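Local coordinates for hemin ABC transporter, periplasmic hemin-binding protein HutB (Vibrio cholerae, PDB 5KHL) that probably captures heme (hemin) in the periplasm and hands it to the cognate ABC transporter for uptake into the cell, at residues A[193-197]-A[198-202]; A[164-167]-A[168-172]; A[131-134]-A[135-138]. All coordinates share one frame; numbering follows the deposited sequence.

Contact 1: residues A[193-197]-A[198-202]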
ATOM      1  N   LYS A 193      -4.961   5.966  14.209  1.00 57.63           N
ATOM      2  CA  LYS A 193      -5.670   6.696  15.249  1.00 65.31           C
ATOM      3  C   LYS A 193      -5.179   8.138  15.296  1.00 50.68           C
ATOM      4  O   LYS A 193      -4.079   8.430  14.844  1.00 48.68           O
ATOM      5  CB  LYS A 193      -5.471   6.009  16.610  1.00 57.75           C
ATOM      6  CG  LYS A 193      -5.835   4.526  16.622  1.00 52.30           C
ATOM      7  CD  LYS A 193      -7.331   4.303  16.638  1.00 53.91           C
ATOM      8  CE  LYS A 193      -7.666   2.857  16.299  1.00 61.13           C
ATOM      9  NZ  LYS A 193      -6.917   1.888  17.143  1.00 56.46           N
ATOM     10  N   PRO A 194      -6.017   9.050  15.802  1.00 59.21           N
ATOM     11  CA  PRO A 194      -5.563  10.412  16.097  1.00 57.11           C
ATOM     12  C   PRO A 194      -4.340  10.391  17.004  1.00 64.30           C
ATOM     13  O   PRO A 194      -4.302   9.628  17.983  1.00 61.18           O
ATOM     14  CB  PRO A 194      -6.761  11.026  16.801  1.00 58.57           C
ATOM     15  CG  PRO A 194      -7.898  10.367  16.160  1.00 59.47           C
ATOM     16  CD  PRO A 194      -7.479   8.941  15.912  1.00 55.86           C
ATOM     17  N   LEU A 195      -3.337  11.192  16.660  1.00 65.78           N
ATOM     18  CA  LEU A 195      -2.116  11.258  17.450  1.00 62.02           C
ATOM     19  C   LEU A 195      -2.108  12.524  18.280  1.00 60.28           C
ATOM     20  O   LEU A 195      -1.985  13.624  17.737  1.00 59.29           O
ATOM     21  CB  LEU A 195      -0.874  11.206  16.553  1.00 65.82           C
ATOM     22  CG  LEU A 195       0.484  11.295  17.263  1.00 57.61           C
ATOM     23  CD1 LEU A 195       0.663  10.156  18.252  1.00 54.80           C
ATOM     24  CD2 LEU A 195       1.628  11.313  16.264  1.00 60.77           C
ATOM     25  N   SER A 196      -2.241  12.357  19.593  1.00 54.81           N
ATOM     26  CA  SER A 196      -2.231  13.482  20.504  1.00 58.06           C
ATOM     27  C   SER A 196      -0.942  14.263  20.311  1.00 76.45           C
ATOM     28  O   SER A 196       0.126  13.678  20.099  1.00 75.91           O
ATOM     29  CB  SER A 196      -2.374  13.017  21.953  1.00 62.15           C
ATOM     30  OG  SER A 196      -1.141  13.055  22.652  1.00 60.72           O
ATOM     31  N   MET A 197      -1.053  15.586  20.344  1.00 73.14           N
ATOM     32  CA  MET A 197       0.119  16.436  20.187  0.50 76.85           C
ATOM     33  C   MET A 197       1.205  16.077  21.207  1.00 80.12           C
ATOM     34  O   MET A 197       2.391  16.150  20.891  1.00 84.78           O
ATOM     35  CB  MET A 197      -0.266  17.916  20.309  0.50 80.44           C
ATOM     36  CG  MET A 197      -0.555  18.633  18.985  0.50 82.19           C
ATOM     37  SD  MET A 197      -0.663  17.568  17.529  0.50 96.79           S
ATOM     38  CE  MET A 197       1.018  17.610  16.930  0.50 53.43           C
ATOM     39  N   GLU A 198       0.795  15.668  22.411  1.00 89.98           N
ATOM     40  CA  GLU A 198       1.724  15.274  23.481  1.00 82.55           C
ATOM     41  C   GLU A 198       2.522  14.007  23.146  1.00 70.41           C
ATOM     42  O   GLU A 198       3.744  13.970  23.379  1.00 61.09           O
ATOM     43  CB  GLU A 198       0.981  15.049  24.795  1.00 83.09           C
ATOM     44  CG  GLU A 198       0.212  16.267  25.273  1.00 93.66           C
ATOM     45  CD  GLU A 198      -1.230  15.933  25.629  1.00100.10           C
ATOM     46  OE1 GLU A 198      -1.597  16.026  26.821  1.00101.90           O
ATOM     47  OE2 GLU A 198      -1.994  15.565  24.707  1.00102.13           O
ATOM     48  N   SER A 199       1.837  12.980  22.631  1.00 56.41           N
ATOM     49  CA  SER A 199       2.477  11.733  22.224  1.00 56.51           C
ATOM     50  C   SER A 199       3.543  12.013  21.167  1.00 58.41           C
ATOM     51  O   SER A 199       4.641  11.460  21.228  1.00 61.38           O
ATOM     52  CB  SER A 199       1.441  10.740  21.686  1.00 57.68           C
ATOM     53  OG  SER A 199       0.453  10.427  22.656  1.00 62.78           O
ATOM     54  N   MET A 200       3.212  12.890  20.213  1.00 65.81           N
ATOM     55  CA  MET A 200       4.131  13.242  19.142  1.00 56.52           C
ATOM     56  C   MET A 200       5.377  13.900  19.696  1.00 56.05           C
ATOM     57  O   MET A 200       6.501  13.514  19.351  1.00 67.07           O
ATOM     58  CB  MET A 200       3.473  14.157  18.123  1.00 55.97           C
ATOM     59  CG  MET A 200       4.293  14.239  16.843  1.00 55.66           C
ATOM     60  SD  MET A 200       3.622  15.425  15.681  1.00 75.73           S
ATOM     61  CE  MET A 200       2.051  14.672  15.286  1.00 95.85           C
ATOM     62  N   ILE A 201       5.183  14.890  20.553  1.00 61.00           N
ATOM     63  CA  ILE A 201       6.301  15.488  21.268  1.00 76.16           C
ATOM     64  C   ILE A 201       7.125  14.419  22.004  1.00 71.34           C
ATOM     65  O   ILE A 201       8.357  14.420  21.950  1.00 69.31           O
ATOM     66  CB  ILE A 201       5.830  16.522  22.290  1.00 77.74           C
ATOM     67  CG1 ILE A 201       5.081  17.664  21.615  1.00 86.07           C
ATOM     68  CG2 ILE A 201       7.002  17.073  23.049  1.00 79.89           C
ATOM     69  CD1 ILE A 201       4.477  18.643  22.625  1.00 96.91           C
ATOM     70  N   GLU A 202       6.430  13.503  22.675  1.00 55.75           N
ATOM     71  CA  GLU A 202       7.085  12.449  23.432  1.00 55.45           C
ATOM     72  C   GLU A 202       7.881  11.493  22.540  1.00 58.36           C
ATOM     73  O   GLU A 202       9.009  11.124  22.879  1.00 61.18           O
ATOM     74  CB  GLU A 202       6.053  11.665  24.257  1.00 55.93           C
ATOM     75  CG  GLU A 202       6.661  10.627  25.194  1.00 55.48           C
ATOM     76  CD  GLU A 202       7.856  11.159  25.986  1.00 69.46           C
ATOM     77  OE1 GLU A 202       8.817  10.383  26.192  1.00 82.19           O
ATOM     78  OE2 GLU A 202       7.848  12.338  26.415  1.00 68.86           O
TER
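Ser196 meets Ser199 at the start of helix 197-203, where its OG accepts the backbone N-H of Ser199 at 3.0 Å and an N-H...O angle of 168°. This is an N-cap. The first amides of a helix have no preceding carbonyl within the helix to bond to, and a short hydroxyl side chain such as serine can stand in for one. The Ser196 carbonyl takes up the next amide: Met200 N reaches Ser196 O at 3.2 Å, almost on the line of the C=O. The amide after that, Ile201 N, donates to Met197 O (3.1 Å), coming in 24° out of the carbonyl plane. Glu198 OE2 stands 3.4 Å from Ser196 OG, a weak bond at most, and its negative charge beside the N-terminal turn would probably be favoured by the helix dipole. The cap sits at the junction where strand 192-194, an outermost strand of the mixed sheet in this periplasmic-binding-protein fold, gives way through a short connection to helix 197-203. On the inner side the cap is backed by apolar groups. Leu195, with CG anti to its N (chi1 179°), crosses Met200 at about a right angle, its CD2 lying 3.5 Å from Met200 CE, while its CD1 rests 3.6 Å from Ser199 CB. Leucine suits this place because its forked end reaches both residues at once, and it also packs on Leu153 and Leu155 of strand 152-156. The unbranched chain of Met200 folds at chi3, which brings its terminal CE to Leu195 CD2; Leu155 and Leu231 are its further neighbours.

Contact 2: residues A[164-167]-A[168-172]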
ATOM      1  N   ASN A 164      -3.872  11.970  12.010  1.00 55.83           N
ATOM      2  CA  ASN A 164      -3.768  10.583  12.452  1.00 57.22           C
ATOM      3  C   ASN A 164      -2.363  10.004  12.342  1.00 60.59           C
ATOM      4  O   ASN A 164      -1.486  10.565  11.683  1.00 64.81           O
ATOM      5  CB  ASN A 164      -4.729   9.699  11.666  1.00 58.99           C
ATOM      6  CG  ASN A 164      -6.079   9.611  12.311  1.00 63.22           C
ATOM      7  OD1 ASN A 164      -6.557  10.576  12.897  1.00 65.18           O
ATOM      8  ND2 ASN A 164      -6.697   8.447  12.225  1.00 69.80           N
ATOM      9  N   VAL A 165      -2.160   8.868  13.001  1.00 65.62           N
ATOM     10  CA  VAL A 165      -0.884   8.181  12.947  1.00 44.55           C
ATOM     11  C   VAL A 165      -1.065   6.681  12.674  1.00 45.09           C
ATOM     12  O   VAL A 165      -2.081   6.088  13.029  1.00 43.51           O
ATOM     13  CB  VAL A 165      -0.103   8.395  14.246  1.00 44.74           C
ATOM     14  CG1 VAL A 165      -0.755   7.630  15.395  1.00 49.90           C
ATOM     15  CG2 VAL A 165       1.370   7.984  14.058  1.00 42.56           C
ATOM     16  N   ALA A 166      -0.083   6.085  12.010  1.00 43.76           N
ATOM     17  CA  ALA A 166      -0.083   4.647  11.799  1.00 42.18           C
ATOM     18  C   ALA A 166       0.605   3.943  12.942  1.00 45.36           C
ATOM     19  O   ALA A 166       1.819   4.059  13.113  1.00 40.82           O
ATOM     20  CB  ALA A 166       0.596   4.294  10.492  1.00 43.38           C
ATOM     21  N   GLY A 167      -0.182   3.219  13.731  1.00 59.16           N
ATOM     22  CA  GLY A 167       0.357   2.370  14.771  1.00 55.41           C
ATOM     23  C   GLY A 167       0.624   0.977  14.239  1.00 49.51           C
ATOM     24  O   GLY A 167       0.943   0.804  13.061  1.00 46.40           O
ATOM     25  N   SER A 168       0.483  -0.016  15.109  1.00 45.55           N
ATOM     26  CA  SER A 168       0.697  -1.407  14.728  1.00 50.78           C
ATOM     27  C   SER A 168      -0.257  -1.847  13.612  1.00 47.37           C
ATOM     28  O   SER A 168      -1.289  -1.208  13.373  1.00 50.98           O
ATOM     29  CB  SER A 168       0.517  -2.320  15.938  1.00 51.66           C
ATOM     30  OG  SER A 168      -0.861  -2.461  16.257  1.00 54.54           O
ATOM     31  N   ASP A 169       0.098  -2.937  12.935  1.00 43.29           N
ATOM     32  CA  ASP A 169      -0.733  -3.548  11.894  1.00 49.93           C
ATOM     33  C   ASP A 169      -1.103  -2.655  10.701  1.00 46.25           C
ATOM     34  O   ASP A 169      -2.148  -2.841  10.081  1.00 52.01           O
ATOM     35  CB  ASP A 169      -2.017  -4.084  12.511  1.00 64.80           C
ATOM     36  CG  ASP A 169      -1.892  -5.516  12.948  1.00 81.37           C
ATOM     37  OD1 ASP A 169      -1.711  -5.751  14.163  1.00 85.35           O
ATOM     38  OD2 ASP A 169      -1.956  -6.402  12.066  1.00 92.79           O
ATOM     39  N   THR A 170      -0.236  -1.718  10.354  1.00 40.18           N
ATOM     40  CA  THR A 170      -0.442  -0.901   9.164  1.00 39.90           C
ATOM     41  C   THR A 170       0.716  -1.079   8.181  1.00 38.76           C
ATOM     42  O   THR A 170       1.854  -1.332   8.582  1.00 38.00           O
ATOM     43  CB  THR A 170      -0.590   0.592   9.527  1.00 43.47           C
ATOM     44  OG1 THR A 170       0.644   1.081  10.081  1.00 39.17           O
ATOM     45  CG2 THR A 170      -1.740   0.804  10.531  1.00 41.60           C
ATOM     46  N   VAL A 171       0.427  -0.964   6.893  1.00 38.55           N
ATOM     47  CA  VAL A 171       1.495  -0.991   5.902  1.00 37.75           C
ATOM     48  C   VAL A 171       2.575   0.073   6.206  1.00 37.10           C
ATOM     49  O   VAL A 171       3.758  -0.214   6.075  1.00 42.95           O
ATOM     50  CB  VAL A 171       0.937  -0.818   4.454  1.00 38.41           C
ATOM     51  CG1 VAL A 171       2.037  -0.957   3.412  1.00 37.78           C
ATOM     52  CG2 VAL A 171      -0.149  -1.829   4.195  1.00 39.26           C
ATOM     53  N   PRO A 172       2.183   1.298   6.624  1.00 46.36           N
ATOM     54  CA  PRO A 172       3.251   2.224   7.012  1.00 48.31           C
ATOM     55  C   PRO A 172       4.071   1.747   8.213  1.00 38.66           C
ATOM     56  O   PRO A 172       5.259   2.018   8.256  1.00 38.22           O
ATOM     57  CB  PRO A 172       2.488   3.508   7.340  1.00 45.84           C
ATOM     58  CG  PRO A 172       1.305   3.430   6.514  1.00 47.41           C
ATOM     59  CD  PRO A 172       0.894   1.999   6.548  1.00 41.13           C
TER
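Thr170 reaches back to Gly167 through its hydroxyl, OG1 donating to the Gly167 carbonyl O at 3.0 Å from a position tilted 19° off the carbonyl plane. Thr170 OG1 also sits 3.2 Å from Ala166 CB, which in turn meets Pro172 CB at 3.8 Å. The methyl touches both the threonine hydroxyl and the proline ring, a place where alanine, small and apolar, lets strand and helix come close. A chi1 of 65° sets OG1 of Thr170 between its own N and carbonyl carbon and leaves CG2 beside the N, 3.7 Å from Gly167 O.

In the next shell, OG1 also accepts from Asp173 N, so Thr170 is the N-cap of helix 171-178 while its proton is spent on Gly167. Proline fits the first turn of that helix because its N has no hydrogen to offer and the early helical amides have no carbonyl within the helix to receive one. Asp169 has a left-handed backbone conformation (phi 58°) at the bend. Further out, Gly167 and Ser168 pair by backbone bonds with Ser191 and Ile189, and Ala166 with Phe154, so the strand end is bonded to strand 152-156 on one hand and to the chain leading into strand 192-194 on the other. Tyr192 and Phe154 pack on the Ala166 and Pro172 side chains.

One buried hydroxyl thus both gives and receives a hydrogen bond, which implies that the strand-to-helix turn and the helix start are tied at a single atom, with both of its bonds supplied by the protein.

Contact 3: residues A[131-134]-A[135-138]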
ATOM      1  N   LYS A 131       8.906 -14.141  -5.643  1.00 47.28           N
ATOM      2  CA  LYS A 131       8.938 -14.205  -4.190  1.00 46.33           C
ATOM      3  C   LYS A 131      10.382 -14.119  -3.735  1.00 53.49           C
ATOM      4  O   LYS A 131      10.687 -13.519  -2.708  1.00 58.18           O
ATOM      5  CB  LYS A 131       8.276 -15.478  -3.672  1.00 50.96           C
ATOM      6  CG  LYS A 131       6.818 -15.627  -4.083  1.00 55.01           C
ATOM      7  CD  LYS A 131       6.038 -16.478  -3.092  1.00 53.97           C
ATOM      8  CE  LYS A 131       6.443 -17.921  -3.161  1.00 50.90           C
ATOM      9  NZ  LYS A 131       5.639 -18.692  -2.204  1.00 51.87           N
ATOM     10  N   GLU A 132      11.269 -14.690  -4.539  1.00 49.02           N
ATOM     11  CA  GLU A 132      12.692 -14.629  -4.257  1.00 62.79           C
ATOM     12  C   GLU A 132      13.219 -13.212  -4.309  1.00 50.88           C
ATOM     13  O   GLU A 132      13.972 -12.812  -3.427  1.00 57.76           O
ATOM     14  CB  GLU A 132      13.485 -15.498  -5.232  1.00 62.67           C
ATOM     15  CG  GLU A 132      13.486 -16.963  -4.874  1.00 70.04           C
ATOM     16  CD  GLU A 132      14.122 -17.799  -5.959  1.00 83.44           C
ATOM     17  OE1 GLU A 132      14.951 -17.234  -6.709  1.00 84.83           O
ATOM     18  OE2 GLU A 132      13.790 -19.006  -6.071  1.00 86.73           O
ATOM     19  N   ASN A 133      12.852 -12.452  -5.334  1.00 53.88           N
ATOM     20  CA  ASN A 133      13.287 -11.068  -5.370  1.00 60.56           C
ATOM     21  C   ASN A 133      12.726 -10.329  -4.174  1.00 58.87           C
ATOM     22  O   ASN A 133      13.428  -9.539  -3.532  1.00 48.03           O
ATOM     23  CB  ASN A 133      12.869 -10.360  -6.654  1.00 71.41           C
ATOM     24  CG  ASN A 133      13.401  -8.925  -6.724  1.00 81.02           C
ATOM     25  OD1 ASN A 133      12.670  -7.987  -7.061  1.00 81.05           O
ATOM     26  ND2 ASN A 133      14.684  -8.753  -6.397  1.00 83.24           N
ATOM     27  N   VAL A 134      11.465 -10.619  -3.860  1.00 45.76           N
ATOM     28  CA  VAL A 134      10.807  -9.966  -2.742  1.00 54.19           C
ATOM     29  C   VAL A 134      11.566 -10.187  -1.443  1.00 52.16           C
ATOM     30  O   VAL A 134      11.781  -9.239  -0.666  1.00 45.55           O
ATOM     31  CB  VAL A 134       9.360 -10.453  -2.571  1.00 57.37           C
ATOM     32  CG1 VAL A 134       8.874 -10.184  -1.163  1.00 51.30           C
ATOM     33  CG2 VAL A 134       8.453  -9.769  -3.584  1.00 41.94           C
ATOM     34  N   GLN A 135      11.996 -11.425  -1.222  1.00 48.46           N
ATOM     35  CA  GLN A 135      12.746 -11.746  -0.011  1.00 58.88           C
ATOM     36  C   GLN A 135      14.142 -11.119  -0.038  1.00 57.63           C
ATOM     37  O   GLN A 135      14.564 -10.520   0.946  1.00 58.20           O
ATOM     38  CB  GLN A 135      12.843 -13.264   0.193  1.00 60.50           C
ATOM     39  CG  GLN A 135      12.775 -13.654   1.660  1.00 72.67           C
ATOM     40  CD  GLN A 135      11.379 -13.469   2.259  1.00 80.79           C
ATOM     41  OE1 GLN A 135      10.432 -14.131   1.849  1.00 85.57           O
ATOM     42  NE2 GLN A 135      11.256 -12.574   3.238  1.00 82.34           N
ATOM     43  N   GLN A 136      14.845 -11.236  -1.163  1.00 46.17           N
ATOM     44  CA  GLN A 136      16.115 -10.517  -1.349  1.00 47.64           C
ATOM     45  C   GLN A 136      16.034  -9.024  -1.010  1.00 61.63           C
ATOM     46  O   GLN A 136      16.889  -8.524  -0.276  1.00 60.37           O
ATOM     47  CB  GLN A 136      16.619 -10.645  -2.790  1.00 65.57           C
ATOM     48  CG  GLN A 136      16.962 -12.039  -3.253  1.00 70.77           C
ATOM     49  CD  GLN A 136      17.634 -12.035  -4.610  1.00 81.04           C
ATOM     50  OE1 GLN A 136      17.701 -13.063  -5.297  1.00 82.95           O
ATOM     51  NE2 GLN A 136      18.143 -10.869  -5.008  1.00 82.38           N
ATOM     52  N   GLN A 137      15.038  -8.304  -1.548  1.00 44.15           N
ATOM     53  CA  GLN A 137      14.904  -6.877  -1.223  1.00 42.62           C
ATOM     54  C   GLN A 137      14.726  -6.675   0.263  1.00 43.63           C
ATOM     55  O   GLN A 137      15.249  -5.714   0.826  1.00 43.56           O
ATOM     56  CB  GLN A 137      13.724  -6.237  -1.934  1.00 46.50           C
ATOM     57  CG  GLN A 137      13.832  -6.137  -3.417  1.00 62.14           C
ATOM     58  CD  GLN A 137      12.536  -5.639  -4.018  1.00 65.50           C
ATOM     59  OE1 GLN A 137      12.151  -4.484  -3.838  1.00 63.70           O
ATOM     60  NE2 GLN A 137      11.841  -6.518  -4.723  1.00 72.80           N
ATOM     61  N   ILE A 138      13.967  -7.580   0.883  1.00 43.30           N
ATOM     62  CA  ILE A 138      13.631  -7.463   2.290  1.00 42.36           C
ATOM     63  C   ILE A 138      14.879  -7.700   3.113  1.00 50.82           C
ATOM     64  O   ILE A 138      15.136  -6.987   4.075  1.00 52.43           O
ATOM     65  CB  ILE A 138      12.507  -8.432   2.686  1.00 50.65           C
ATOM     66  CG1 ILE A 138      11.199  -7.995   1.998  1.00 46.06           C
ATOM     67  CG2 ILE A 138      12.378  -8.507   4.199  1.00 45.19           C
ATOM     68  CD1 ILE A 138       9.912  -8.546   2.576  1.00 40.15           C
TER
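Gln137 lies over Asn133 one helical turn back, its CG 3.4 Å from the Asn133 backbone O and its NE2 2.9 Å from Asn133 OD1. The two amide planes are 29° apart. Asn133 gets there with CG anti to its N (chi1 -177°), which swings its amide toward the following turn. Gln137, one methylene longer, lies on Leu259 and Gln260 of helix 256-269. The backbone underneath is the regular i to i+4 pattern of helix 125-143: Gln137 N donates to Asn133 O at 2.8 Å, and Gln136 N to Glu132 O at 2.9 Å. This long helix is amphipathic here. Val134 and Ile138, one turn apart, form its buried stripe, with Val134 CG1 4.2 Å from Ile138 CD1, a loose contact; each also packs on other helices, Val134 on Leu110 and Leu256, and Ile138 on Leu259. Branched aliphatic residues suit this stripe because they are apolar and can fill the interface with helices 107-120 and 256-269. On the flank nearer helix 107-120, the alkyl chain of Lys131 packs on Leu111 and Ile114 while its NZ makes a salt bridge with Asp115. Glu132, Asn133 and Gln136, all polar, occupy the exposed side.

How the contacts relate
Contacts 1 and 2 belong to the same mixed sheet and touch: strands 164-166 and 192-194 are neighbours there, joined by a probable hydrogen bond from Val165 N to Lys193 O (2.7 Å) and by Leu195 packing on Val165. Each leads from a strand into a helix through a capping hydroxyl, but Thr170 is buried and Ser196 partly exposed; the centre of contact 2 lies about 11 Å from the centre of the chain and that of contact 1 about 24 Å. Contact 3, about 11 Å from contact 2 at the nearest atoms, touches neither; it lies wholly within one helix, with a buried stripe and an exposed side, and relies on repeated backbone bonds instead of a cap.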